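Local coordinates for extracellular ligand-binding receptor (Desulfohalobium retbaense DSM 5692, PDB 5ERE), which binds 4-methyl-2-oxopentanoate (ketoleucine) in its leucine-binding-protein-like domain and cytosine in a PAS-like sensor domain, and probably acts as an extracellular solute sensor, at residues Y160-M165 with E189-I193. Residues are numbered along the deposited sequence; the frame is centred on the assembly and turned at random.
Sequences YNPQQM and EAATI
Loop-to-helix packing at the C-terminal ends of the parallel strands of a mixed sheet is exemplified where the turn after strand 154-160 meets E189 and the start of helix 190-199. Y160 ends its strand extended; P162 to Q164 follow helical phi/psi, and M165 turns left-handed (62/33). An Asx motif shapes the turn: N161 OD1 accepts from Q164 N at 2.8 Å, while M165 N bonds to N161 O at 2.9 Å. The CA atoms of P162 and E189 come nearest, at 7.1 Å. Such strand-loop-helix connections are characteristic of the Rossmann-like lobes of periplasmic binding proteins; E189 does not line the ketoleucine pocket but touches F14, which does. Y160, chi1 p, donates from OH to E189 OE2 (2.7 Å), carried there by chi1 70° and chi2 -86°; S186 OG also bonds this hydroxyl. Beside that buried polar link, Y160 CZ touches I193 CD1 at 3.5 Å. The methyl of selenomethionine M165, all chi angles m, packs by van der Waals contact on the helix start, CE 3.7 Å from I193 CG1.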
loop_
_atom_site.group_PDB
_atom_site.type_symbol
_atom_site.label_atom_id
_atom_site.label_comp_id
_atom_site.label_asym_id
_atom_site.label_seq_id
_atom_site.Cartn_x
_atom_site.Cartn_y
_atom_site.Cartn_z
ATOM N N TYR A 160 -19.907 -13.921 -11.069
ATOM C CA TYR A 160 -20.136 -14.572 -12.358
ATOM C C TYR A 160 -19.166 -15.722 -12.602
ATOM O O TYR A 160 -17.982 -15.666 -12.217
ATOM C CB TYR A 160 -20.018 -13.575 -13.516
ATOM C CG TYR A 160 -18.605 -13.059 -13.707
ATOM C CD1 TYR A 160 -18.120 -12.022 -12.924
ATOM C CD2 TYR A 160 -17.760 -13.622 -14.659
ATOM C CE1 TYR A 160 -16.842 -11.548 -13.085
ATOM C CE2 TYR A 160 -16.456 -13.163 -14.825
ATOM C CZ TYR A 160 -15.999 -12.133 -14.026
ATOM O OH TYR A 160 -14.723 -11.656 -14.173
ATOM N N ASN A 161 -19.670 -16.749 -13.281
ATOM C CA ASN A 161 -18.849 -17.824 -13.791
ATOM C C ASN A 161 -18.045 -17.357 -15.007
ATOM O O ASN A 161 -18.638 -17.008 -16.033
ATOM C CB ASN A 161 -19.724 -19.011 -14.158
ATOM C CG ASN A 161 -18.905 -20.230 -14.521
ATOM O OD1 ASN A 161 -18.422 -20.357 -15.641
ATOM N ND2 ASN A 161 -18.719 -21.118 -13.560
ATOM N N PRO A 162 -16.693 -17.333 -14.906
ATOM C CA PRO A 162 -15.924 -16.796 -16.041
ATOM C C PRO A 162 -15.947 -17.692 -17.287
ATOM O O PRO A 162 -15.685 -17.215 -18.392
ATOM C CB PRO A 162 -14.501 -16.656 -15.471
ATOM C CG PRO A 162 -14.414 -17.643 -14.378
ATOM C CD PRO A 162 -15.823 -17.650 -13.760
ATOM N N GLN A 163 -16.223 -18.976 -17.132
ATOM C CA GLN A 163 -16.406 -19.805 -18.321
ATOM C C GLN A 163 -17.764 -19.495 -19.006
ATOM O O GLN A 163 -17.833 -19.336 -20.219
ATOM C CB GLN A 163 -16.319 -21.293 -17.964
ATOM C CG GLN A 163 -14.878 -21.815 -17.703
ATOM C CD GLN A 163 -14.361 -21.463 -16.311
ATOM O OE1 GLN A 163 -13.249 -20.955 -16.155
ATOM N NE2 GLN A 163 -15.168 -21.747 -15.289
ATOM N N GLN A 164 -18.840 -19.391 -18.235
ATOM C CA GLN A 164 -20.167 -19.184 -18.839
ATOM C C GLN A 164 -20.390 -17.764 -19.393
ATOM O O GLN A 164 -20.891 -17.608 -20.497
ATOM C CB GLN A 164 -21.259 -19.532 -17.823
ATOM C CG GLN A 164 -21.518 -21.031 -17.694
ATOM C CD GLN A 164 -22.003 -21.669 -19.005
ATOM O OE1 GLN A 164 -22.390 -20.973 -19.951
ATOM N NE2 GLN A 164 -21.995 -23.002 -19.054
HETATM N N MSE A 165 -20.002 -16.744 -18.631
HETATM C CA MSE A 165 -20.116 -15.325 -19.038
HETATM C C MSE A 165 -21.574 -14.902 -19.260
HETATM O O MSE A 165 -21.880 -14.042 -20.100
HETATM C CB MSE A 165 -19.312 -15.047 -20.297
HETATM C CG MSE A 165 -17.784 -15.223 -20.074
HETATM SE SE MSE A 165 -17.175 -14.163 -18.536
HETATM C CE MSE A 165 -17.312 -12.390 -19.290
ATOM N N GLU A 189 -11.507 -11.460 -19.411
ATOM C CA GLU A 189 -12.940 -11.504 -19.716
ATOM C C GLU A 189 -13.589 -10.136 -19.431
ATOM O O GLU A 189 -14.733 -9.877 -19.818
ATOM C CB GLU A 189 -13.670 -12.623 -18.914
ATOM C CG GLU A 189 -13.806 -12.390 -17.397
ATOM C CD GLU A 189 -12.571 -12.857 -16.606
ATOM O OE1 GLU A 189 -11.564 -13.134 -17.245
ATOM O OE2 GLU A 189 -12.653 -12.972 -15.359
ATOM N N ALA A 190 -12.854 -9.274 -18.741
ATOM C CA ALA A 190 -13.287 -7.916 -18.490
ATOM C C ALA A 190 -13.572 -7.129 -19.757
ATOM O O ALA A 190 -14.327 -6.191 -19.693
ATOM C CB ALA A 190 -12.258 -7.173 -17.658
ATOM N N ALA A 191 -12.971 -7.476 -20.888
ATOM C CA ALA A 191 -13.266 -6.755 -22.131
ATOM C C ALA A 191 -14.720 -6.993 -22.594
ATOM O O ALA A 191 -15.345 -6.117 -23.181
ATOM C CB ALA A 191 -12.302 -7.152 -23.223
ATOM N N THR A 192 -15.243 -8.179 -22.318
ATOM C CA THR A 192 -16.633 -8.504 -22.614
ATOM C C THR A 192 -17.580 -7.889 -21.587
ATOM O O THR A 192 -18.637 -7.322 -21.938
ATOM C CB THR A 192 -16.833 -10.025 -22.661
ATOM O OG1 THR A 192 -16.117 -10.539 -23.787
ATOM C CG2 THR A 192 -18.327 -10.415 -22.789
ATOM N N ILE A 193 -17.205 -8.001 -20.318
ATOM C CA ILE A 193 -17.975 -7.374 -19.253
ATOM C C ILE A 193 -18.117 -5.876 -19.548
ATOM O O ILE A 193 -19.222 -5.352 -19.531
ATOM C CB ILE A 193 -17.330 -7.613 -17.871
ATOM C CG1 ILE A 193 -17.353 -9.103 -17.535
ATOM C CG2 ILE A 193 -18.087 -6.883 -16.785
ATOM C CD1 ILE A 193 -16.478 -9.500 -16.293
#